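Local coordinates for protein soluble lytic transglycosylase B3 (Pseudomonas aeruginosa, PDB 5ANZ) that probably cleaves bacterial peptidoglycan as a lytic transglycosylase in cell-wall turnover and holds a calcium ion, at residues F255-F263 with M282-P293; A268-W279 with L296-L305. All coordinates share one frame; numbering follows the deposited sequence.

Contact 1 of 2, residues F255-F263 with M282-P293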
loop_
_atom_site.group_PDB
_atom_site.type_symbol
_atom_site.label_atom_id
_atom_site.label_comp_id
_atom_site.label_asym_id
_atom_site.label_seq_id
_atom_site.Cartn_x
_atom_site.Cartn_y
_atom_site.Cartn_z
ATOM N N PHE A 255 -8.539 13.728 6.972
ATOM C CA PHE A 255 -8.442 14.168 8.356
ATOM C C PHE A 255 -9.462 13.444 9.212
ATOM O O PHE A 255 -10.471 12.938 8.713
ATOM C CB PHE A 255 -8.643 15.694 8.453
ATOM C CG PHE A 255 -9.781 16.213 7.607
ATOM C CD1 PHE A 255 -11.079 16.194 8.073
ATOM C CD2 PHE A 255 -9.543 16.710 6.336
ATOM C CE1 PHE A 255 -12.120 16.667 7.299
ATOM C CE2 PHE A 255 -10.575 17.179 5.557
ATOM C CZ PHE A 255 -11.868 17.156 6.035
ATOM N N GLU A 256 -9.205 13.405 10.513
ATOM C CA GLU A 256 -10.140 12.785 11.433
ATOM C C GLU A 256 -11.393 13.617 11.612
ATOM O O GLU A 256 -11.337 14.844 11.596
ATOM C CB GLU A 256 -9.466 12.557 12.790
ATOM C CG GLU A 256 -10.323 11.746 13.731
ATOM C CD GLU A 256 -9.631 11.449 15.042
ATOM O OE1 GLU A 256 -8.520 11.989 15.267
ATOM O OE2 GLU A 256 -10.204 10.668 15.835
ATOM N N VAL A 257 -12.528 12.945 11.788
ATOM C CA VAL A 257 -13.802 13.617 11.987
ATOM C C VAL A 257 -14.568 12.978 13.130
ATOM O O VAL A 257 -14.198 11.916 13.622
ATOM C CB VAL A 257 -14.679 13.589 10.728
ATOM C CG1 VAL A 257 -13.978 14.329 9.584
ATOM C CG2 VAL A 257 -15.006 12.135 10.329
ATOM N N ARG A 258 -15.628 13.653 13.553
ATOM C CA ARG A 258 -16.540 13.112 14.547
ATOM C C ARG A 258 -17.885 12.819 13.888
ATOM O O ARG A 258 -18.454 13.684 13.228
ATOM C CB ARG A 258 -16.718 14.096 15.711
ATOM C CG ARG A 258 -17.753 13.673 16.732
ATOM C CD ARG A 258 -18.076 14.811 17.699
ATOM N NE ARG A 258 -16.920 15.211 18.500
ATOM C CZ ARG A 258 -16.914 16.243 19.341
ATOM N NH1 ARG A 258 -18.001 16.989 19.489
ATOM N NH2 ARG A 258 -15.819 16.533 20.031
ATOM N N LEU A 259 -18.384 11.601 14.066
ATOM C CA LEU A 259 -19.689 11.229 13.516
ATOM C C LEU A 259 -20.815 11.475 14.509
ATOM O O LEU A 259 -20.635 11.294 15.712
ATOM C CB LEU A 259 -19.696 9.764 13.101
ATOM C CG LEU A 259 -18.673 9.439 12.014
ATOM C CD1 LEU A 259 -18.714 7.974 11.618
ATOM C CD2 LEU A 259 -18.919 10.340 10.806
ATOM N N PRO A 260 -21.985 11.882 13.999
ATOM C CA PRO A 260 -23.183 12.073 14.823
ATOM C C PRO A 260 -23.809 10.759 15.274
ATOM O O PRO A 260 -23.431 9.681 14.807
ATOM C CB PRO A 260 -24.128 12.821 13.887
ATOM C CG PRO A 260 -23.731 12.362 12.538
ATOM C CD PRO A 260 -22.227 12.267 12.600
ATOM N N ALA A 261 -24.773 10.863 16.183
ATOM C CA ALA A 261 -25.500 9.700 16.670
ATOM C C ALA A 261 -26.381 9.124 15.569
ATOM O O ALA A 261 -26.903 9.864 14.733
ATOM C CB ALA A 261 -26.335 10.072 17.889
ATOM N N GLY A 262 -26.534 7.802 15.566
ATOM C CA GLY A 262 -27.375 7.122 14.596
ATOM C C GLY A 262 -26.953 7.358 13.159
ATOM O O GLY A 262 -27.787 7.395 12.254
ATOM N N PHE A 263 -25.653 7.519 12.948
ATOM C CA PHE A 263 -25.125 7.799 11.619
ATOM C C PHE A 263 -25.319 6.609 10.690
ATOM O O PHE A 263 -25.328 5.461 11.129
ATOM C CB PHE A 263 -23.639 8.170 11.708
ATOM C CG PHE A 263 -23.046 8.639 10.402
ATOM C CD1 PHE A 263 -23.264 9.930 9.952
ATOM C CD2 PHE A 263 -22.260 7.793 9.639
ATOM C CE1 PHE A 263 -22.716 10.368 8.760
ATOM C CE2 PHE A 263 -21.714 8.222 8.447
ATOM C CZ PHE A 263 -21.946 9.516 8.006
ATOM N N MET A 282 -24.570 16.752 6.824
ATOM C CA MET A 282 -25.085 15.427 7.122
ATOM C C MET A 282 -24.848 15.050 8.585
ATOM O O MET A 282 -25.223 13.959 9.024
ATOM C CB MET A 282 -24.422 14.398 6.205
ATOM C CG MET A 282 -25.312 13.253 5.780
ATOM S SD MET A 282 -24.410 12.086 4.736
ATOM C CE MET A 282 -25.781 11.287 3.902
ATOM N N GLY A 283 -24.199 15.943 9.327
ATOM C CA GLY A 283 -23.877 15.670 10.718
ATOM C C GLY A 283 -22.407 15.476 11.055
ATOM O O GLY A 283 -22.036 15.469 12.228
ATOM N N VAL A 284 -21.564 15.309 10.040
ATOM C CA VAL A 284 -20.142 15.108 10.272
ATOM C C VAL A 284 -19.471 16.409 10.689
ATOM O O VAL A 284 -19.778 17.470 10.149
ATOM C CB VAL A 284 -19.426 14.556 9.016
ATOM C CG1 VAL A 284 -17.987 14.185 9.342
ATOM C CG2 VAL A 284 -20.166 13.343 8.471
ATOM N N GLN A 285 -18.536 16.318 11.629
ATOM C CA GLN A 285 -17.886 17.500 12.184
ATOM C C GLN A 285 -16.384 17.331 12.302
ATOM O O GLN A 285 -15.859 16.221 12.186
ATOM C CB GLN A 285 -18.457 17.823 13.570
ATOM C CG GLN A 285 -19.946 18.085 13.608
ATOM C CD GLN A 285 -20.448 18.348 15.016
ATOM O OE1 GLN A 285 -19.662 18.457 15.958
ATOM N NE2 GLN A 285 -21.764 18.443 15.166
ATOM N N GLY A 286 -15.690 18.436 12.561
ATOM C CA GLY A 286 -14.276 18.379 12.883
ATOM C C GLY A 286 -14.125 17.515 14.119
ATOM O O GLY A 286 -15.091 17.314 14.853
ATOM N N VAL A 287 -12.923 17.009 14.357
ATOM C CA VAL A 287 -12.715 15.993 15.382
ATOM C C VAL A 287 -12.987 16.519 16.793
ATOM O O VAL A 287 -13.331 15.753 17.698
ATOM C CB VAL A 287 -11.286 15.432 15.312
ATOM C CG1 VAL A 287 -10.294 16.442 15.857
ATOM C CG2 VAL A 287 -11.199 14.111 16.062
ATOM N N ASN A 288 -12.845 17.826 16.974
ATOM C CA ASN A 288 -13.150 18.447 18.256
ATOM C C ASN A 288 -14.489 19.168 18.238
ATOM O O ASN A 288 -14.737 20.053 19.057
ATOM C CB ASN A 288 -12.042 19.417 18.652
ATOM C CG ASN A 288 -10.754 18.710 18.989
ATOM O OD1 ASN A 288 -9.716 18.969 18.383
ATOM N ND2 ASN A 288 -10.812 17.806 19.965
ATOM N N GLY A 289 -15.348 18.781 17.303
ATOM C CA GLY A 289 -16.632 19.431 17.124
ATOM C C GLY A 289 -16.512 20.635 16.211
ATOM O O GLY A 289 -15.419 21.172 16.021
ATOM N N GLY A 290 -17.632 21.060 15.639
ATOM C CA GLY A 290 -17.638 22.216 14.762
ATOM C C GLY A 290 -17.524 21.855 13.294
ATOM O O GLY A 290 -17.554 20.678 12.934
ATOM N N PRO A 291 -17.384 22.876 12.434
ATOM C CA PRO A 291 -17.363 22.716 10.974
ATOM C C PRO A 291 -16.121 21.998 10.449
ATOM O O PRO A 291 -15.173 21.762 11.197
ATOM C CB PRO A 291 -17.400 24.162 10.468
ATOM C CG PRO A 291 -16.813 24.965 11.579
ATOM C CD PRO A 291 -17.260 24.287 12.839
ATOM N N LEU A 292 -16.142 21.653 9.165
ATOM C CA LEU A 292 -14.989 21.061 8.494
ATOM C C LEU A 292 -14.199 22.164 7.782
ATOM O O LEU A 292 -14.680 23.291 7.668
ATOM C CB LEU A 292 -15.442 19.978 7.509
ATOM C CG LEU A 292 -16.331 18.856 8.060
ATOM C CD1 LEU A 292 -16.897 18.006 6.931
ATOM C CD2 LEU A 292 -15.580 17.982 9.048
ATOM N N PRO A 293 -12.981 21.848 7.309
ATOM C CA PRO A 293 -12.083 22.824 6.669
ATOM C C PRO A 293 -12.703 23.565 5.480
ATOM O O PRO A 293 -12.881 22.975 4.415
ATOM C CB PRO A 293 -10.908 21.959 6.203
ATOM C CG PRO A 293 -10.901 20.807 7.145
ATOM C CD PRO A 293 -12.345 20.526 7.446
#
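R258 and Q285 form an antiparallel hydrogen-bonded pair, R258 N giving to Q285 O at 2.9 Å and Q285 N to R258 O at 3.1 Å, and so lay the short strand 285-286 along strand 254-258. This is one outer edge of a five-stranded antiparallel sheet in the transglycosylase region. The first of these bonds is nearly straight (168°). Beyond the pair, G283 and V284 continue alongside L259 and P260, and the type I turn G286-G289 folds back beside R258.

V284 spreads its two methyls over different partners. CG1, anti to the backbone N (chi1 -173°), meets V257 CB at 3.6 Å, while CG2 touches both L259 CD2 and F263 CE1. L259 CD2 in turn sits over the centre of one face of the F263 ring, so the valine, the leucine and the ring pack against one another. L292 CD2 touches V257 CG1 on one hand and F255 CE1 on the other.

E256, its chain extended, runs its CG and carboxylate along V287 CG2, with CD and that methyl 3.3 Å apart; both carboxylate oxygens are held by backbone N-H groups, of V350 and G351. The guanidinium of R258, carried by a chain bent at chi3 (-63°), lies flat over the turn, with G289 N over its centre, 3.5 Å above the plane. At the far end P293 covers one face of the F255 ring in a CH-pi contact, its CG 4.1 Å from the ring centroid and displaced toward the rim.

Contact 2 of 2, residues A268-W279 with L296-L305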
loop_
_atom_site.group_PDB
_atom_site.type_symbol
_atom_site.label_atom_id
_atom_site.label_comp_id
_atom_site.label_asym_id
_atom_site.label_seq_id
_atom_site.Cartn_x
_atom_site.Cartn_y
_atom_site.Cartn_z
ATOM N N ALA A 268 -19.671 4.301 4.622
ATOM C CA ALA A 268 -18.230 4.139 4.762
ATOM C C ALA A 268 -17.665 3.184 3.715
ATOM O O ALA A 268 -17.418 2.013 3.994
ATOM C CB ALA A 268 -17.897 3.655 6.166
ATOM N N GLU A 269 -17.473 3.697 2.504
ATOM C CA GLU A 269 -16.977 2.927 1.371
ATOM C C GLU A 269 -16.197 3.853 0.463
ATOM O O GLU A 269 -16.671 4.945 0.149
ATOM C CB GLU A 269 -18.129 2.285 0.575
ATOM C CG GLU A 269 -18.758 1.063 1.203
ATOM C CD GLU A 269 -17.880 -0.174 1.099
ATOM O OE1 GLU A 269 -17.076 -0.273 0.144
ATOM O OE2 GLU A 269 -17.999 -1.050 1.978
ATOM N N LEU A 270 -15.015 3.430 0.020
ATOM C CA LEU A 270 -14.183 4.310 -0.793
ATOM C C LEU A 270 -14.837 4.648 -2.130
ATOM O O LEU A 270 -14.514 5.672 -2.739
ATOM C CB LEU A 270 -12.797 3.688 -1.028
ATOM C CG LEU A 270 -11.793 3.821 0.126
ATOM C CD1 LEU A 270 -11.834 5.225 0.707
ATOM C CD2 LEU A 270 -12.043 2.786 1.213
ATOM N N THR A 271 -15.763 3.800 -2.576
ATOM C CA THR A 271 -16.506 4.032 -3.812
ATOM C C THR A 271 -17.628 5.048 -3.633
ATOM O O THR A 271 -18.242 5.489 -4.610
ATOM C CB THR A 271 -17.132 2.739 -4.342
ATOM O OG1 THR A 271 -17.951 2.165 -3.314
ATOM C CG2 THR A 271 -16.054 1.754 -4.751
ATOM N N ILE A 272 -17.922 5.387 -2.382
ATOM C CA ILE A 272 -18.905 6.425 -2.094
ATOM C C ILE A 272 -18.141 7.717 -1.828
ATOM O O ILE A 272 -17.354 7.803 -0.882
ATOM C CB ILE A 272 -19.804 6.071 -0.890
ATOM C CG1 ILE A 272 -20.622 4.807 -1.178
ATOM C CG2 ILE A 272 -20.734 7.238 -0.552
ATOM C CD1 ILE A 272 -21.606 4.446 -0.081
ATOM N N ARG A 273 -18.332 8.704 -2.692
ATOM C CA ARG A 273 -17.675 9.992 -2.514
ATOM C C ARG A 273 -18.699 11.121 -2.508
ATOM O O ARG A 273 -19.668 11.110 -3.271
ATOM C CB ARG A 273 -16.619 10.214 -3.600
ATOM C CG ARG A 273 -15.475 9.221 -3.511
ATOM C CD ARG A 273 -14.305 9.611 -4.404
ATOM N NE ARG A 273 -14.583 9.363 -5.813
ATOM C CZ ARG A 273 -14.382 8.196 -6.413
ATOM N NH1 ARG A 273 -13.911 7.169 -5.719
ATOM N NH2 ARG A 273 -14.658 8.058 -7.704
ATOM N N LYS A 274 -18.481 12.082 -1.617
ATOM C CA LYS A 274 -19.380 13.206 -1.437
ATOM C C LYS A 274 -18.560 14.456 -1.182
ATOM O O LYS A 274 -17.504 14.378 -0.555
ATOM C CB LYS A 274 -20.331 12.956 -0.261
ATOM C CG LYS A 274 -21.306 11.811 -0.459
ATOM C CD LYS A 274 -22.192 11.664 0.762
ATOM C CE LYS A 274 -22.993 10.380 0.706
ATOM N NZ LYS A 274 -23.914 10.347 -0.460
ATOM N N PRO A 275 -19.035 15.613 -1.663
ATOM C CA PRO A 275 -18.313 16.842 -1.319
ATOM C C PRO A 275 -18.285 17.033 0.192
ATOM O O PRO A 275 -19.219 16.612 0.872
ATOM C CB PRO A 275 -19.133 17.943 -1.994
ATOM C CG PRO A 275 -19.979 17.233 -3.019
ATOM C CD PRO A 275 -20.240 15.872 -2.473
ATOM N N LEU A 276 -17.223 17.637 0.714
ATOM C CA LEU A 276 -17.121 17.885 2.152
ATOM C C LEU A 276 -18.343 18.647 2.667
ATOM O O LEU A 276 -18.808 18.409 3.782
ATOM C CB LEU A 276 -15.849 18.663 2.475
ATOM C CG LEU A 276 -14.543 17.893 2.313
ATOM C CD1 LEU A 276 -13.382 18.777 2.712
ATOM C CD2 LEU A 276 -14.567 16.617 3.142
ATOM N N GLY A 277 -18.856 19.557 1.846
ATOM C CA GLY A 277 -20.033 20.323 2.204
ATOM C C GLY A 277 -21.229 19.430 2.474
ATOM O O GLY A 277 -22.012 19.683 3.393
ATOM N N GLU A 278 -21.367 18.378 1.674
ATOM C CA GLU A 278 -22.461 17.436 1.849
ATOM C C GLU A 278 -22.271 16.600 3.116
ATOM O O GLU A 278 -23.236 16.332 3.830
ATOM C CB GLU A 278 -22.597 16.533 0.623
ATOM C CG GLU A 278 -23.652 15.445 0.771
ATOM C CD GLU A 278 -24.006 14.778 -0.548
ATOM O OE1 GLU A 278 -23.461 15.196 -1.590
ATOM O OE2 GLU A 278 -24.834 13.840 -0.540
ATOM N N TRP A 279 -21.036 16.188 3.404
ATOM C CA TRP A 279 -20.773 15.475 4.654
ATOM C C TRP A 279 -21.110 16.330 5.884
ATOM O O TRP A 279 -21.627 15.827 6.879
ATOM C CB TRP A 279 -19.312 15.030 4.742
ATOM C CG TRP A 279 -18.899 13.916 3.808
ATOM C CD1 TRP A 279 -18.025 14.010 2.762
ATOM C CD2 TRP A 279 -19.319 12.549 3.856
ATOM N NE1 TRP A 279 -17.878 12.787 2.156
ATOM C CE2 TRP A 279 -18.662 11.874 2.805
ATOM C CE3 TRP A 279 -20.190 11.830 4.683
ATOM C CZ2 TRP A 279 -18.838 10.515 2.566
ATOM C CZ3 TRP A 279 -20.376 10.478 4.438
ATOM C CH2 TRP A 279 -19.701 9.833 3.381
ATOM N N LEU A 296 -12.371 23.884 1.124
ATOM C CA LEU A 296 -12.329 22.522 0.604
ATOM C C LEU A 296 -13.730 21.936 0.447
ATOM O O LEU A 296 -13.879 20.755 0.136
ATOM C CB LEU A 296 -11.499 21.627 1.527
ATOM C CG LEU A 296 -9.997 21.481 1.281
ATOM C CD1 LEU A 296 -9.377 22.790 0.837
ATOM C CD2 LEU A 296 -9.334 20.971 2.548
ATOM N N SER A 297 -14.748 22.769 0.653
ATOM C CA SER A 297 -16.138 22.309 0.702
ATOM C C SER A 297 -16.594 21.585 -0.565
ATOM O O SER A 297 -17.508 20.757 -0.519
ATOM C CB SER A 297 -17.074 23.490 0.975
ATOM O OG SER A 297 -16.953 24.481 -0.030
ATOM N N GLY A 298 -15.960 21.895 -1.694
ATOM C CA GLY A 298 -16.309 21.258 -2.950
ATOM C C GLY A 298 -15.565 19.958 -3.214
ATOM O O GLY A 298 -15.877 19.244 -4.169
ATOM N N GLU A 299 -14.593 19.638 -2.368
ATOM C CA GLU A 299 -13.749 18.463 -2.587
ATOM C C GLU A 299 -14.451 17.147 -2.261
ATOM O O GLU A 299 -15.107 17.017 -1.222
ATOM C CB GLU A 299 -12.465 18.563 -1.754
ATOM C CG GLU A 299 -11.459 19.554 -2.290
ATOM C CD GLU A 299 -10.974 19.180 -3.676
ATOM O OE1 GLU A 299 -10.851 17.967 -3.966
ATOM O OE2 GLU A 299 -10.727 20.096 -4.482
ATOM N N GLN A 300 -14.281 16.161 -3.138
ATOM C CA GLN A 300 -14.909 14.863 -2.944
ATOM C C GLN A 300 -14.173 14.070 -1.878
ATOM O O GLN A 300 -12.943 14.000 -1.872
ATOM C CB GLN A 300 -14.941 14.071 -4.249
ATOM C CG GLN A 300 -15.798 14.695 -5.329
ATOM C CD GLN A 300 -17.275 14.587 -5.029
ATOM O OE1 GLN A 300 -17.723 13.626 -4.409
ATOM N NE2 GLN A 300 -18.042 15.576 -5.467
ATOM N N ALA A 301 -14.925 13.468 -0.967
ATOM C CA ALA A 301 -14.293 12.678 0.088
ATOM C C ALA A 301 -15.097 11.428 0.410
ATOM O O ALA A 301 -16.304 11.388 0.194
ATOM C CB ALA A 301 -14.102 13.536 1.345
ATOM N N SER A 302 -14.416 10.417 0.939
ATOM C CA SER A 302 -15.032 9.178 1.403
ATOM C C SER A 302 -14.815 9.035 2.898
ATOM O O SER A 302 -13.838 9.565 3.434
ATOM C CB SER A 302 -14.442 7.958 0.690
ATOM O OG SER A 302 -14.643 8.044 -0.710
ATOM N N LEU A 303 -15.721 8.310 3.550
ATOM C CA LEU A 303 -15.623 8.032 4.984
ATOM C C LEU A 303 -14.893 6.717 5.254
ATOM O O LEU A 303 -15.287 5.656 4.753
ATOM C CB LEU A 303 -17.017 7.993 5.610
ATOM C CG LEU A 303 -17.092 7.466 7.043
ATOM C CD1 LEU A 303 -16.377 8.407 7.983
ATOM C CD2 LEU A 303 -18.555 7.297 7.454
ATOM N N LEU A 304 -13.813 6.798 6.034
ATOM C CA LEU A 304 -13.052 5.623 6.430
ATOM C C LEU A 304 -13.203 5.316 7.927
ATOM O O LEU A 304 -12.987 6.190 8.773
ATOM C CB LEU A 304 -11.578 5.828 6.082
ATOM C CG LEU A 304 -10.561 4.736 6.398
ATOM C CD1 LEU A 304 -10.733 3.524 5.496
ATOM C CD2 LEU A 304 -9.167 5.319 6.256
ATOM N N LEU A 305 -13.588 4.080 8.241
ATOM C CA LEU A 305 -13.708 3.618 9.626
ATOM C C LEU A 305 -12.827 2.390 9.860
ATOM O O LEU A 305 -13.321 1.264 9.795
ATOM C CB LEU A 305 -15.154 3.251 9.967
ATOM C CG LEU A 305 -16.234 4.318 10.114
ATOM C CD1 LEU A 305 -17.601 3.658 10.223
ATOM C CD2 LEU A 305 -15.957 5.162 11.344
HETATM O O HOH W 1 -17.769 7.271 1.886
#
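With CG of W279 beside its own backbone N (chi1 -71°) and chi2 at 113°, the indole reaches back from the helix to strand 300-304 and gives its NE1-H to A301 O, 2.9 Å away; chi1 of -60° brings S302 OG near the carbonyl oxygens of both I272 and L270. The tryptophan bond lies in the indole plane, but its donor stands well above the carbonyl plane of A301. K274 N reaches A301 O from the opposite face of the carbonyl, also at 2.9 Å, so two N-H groups grip one acceptor; the NE1 bond, in the indole plane, helps set the rotation of the ring. K274 CB lies over one face of that indole, near its rim, and W279 CH2 crosses to L303 CB.

The backbone is an antiparallel ladder: A301 N returns a 2.8 Å bond to K274 O, and P275 faces Q300 in the next, non-hydrogen-bonded pair. P275 is also the N-cap residue of helix 276-280, so strand runs directly into helix. The first helical N-H groups find acceptors across the contact, L276 N on E299 O and G277 N on S297 O. L276 splits its methyls, CD2 on A301 CB at 3.6 Å and CD1 beside L296 CB. Toward the other end a water accepts from L303 N at 2.8 Å close to I272 O, and A268 CB packs on L303 CD2.

E269 forms salt bridges to R391 and R395, tying the loop before strand 274-275 to helix 388-401, in the putative peptidoglycan-binding domain. Strand 300-304 lies between edge strand 274-275 and strand 313-316, to which it is joined by backbone hydrogen bonds of S302 with V316 and L304 with F314, while L270 and L304 touch S330 of helix 330-343.

Contacts 1 and 2 lie at the two edges of one five-stranded sheet, their centres about 12 Å apart, with strand 313-316 next to strand 254-258 of the first and strand 300-304 of the second. Their segments alternate along the chain, and helix 276-280 leads from one to the other: a Schellman motif with G283 as its C-prime residue ends it, V284 N lying 3.2 Å from W279 O in a probable hydrogen bond. Side chains join as well, F263 CE2 meeting L303 CD2 at 3.4 Å and L259 CD1 meeting L305 CD2 at 3.9 Å. Both contacts lie away from the calcium site and the N-acetylglucosamine-binding residues.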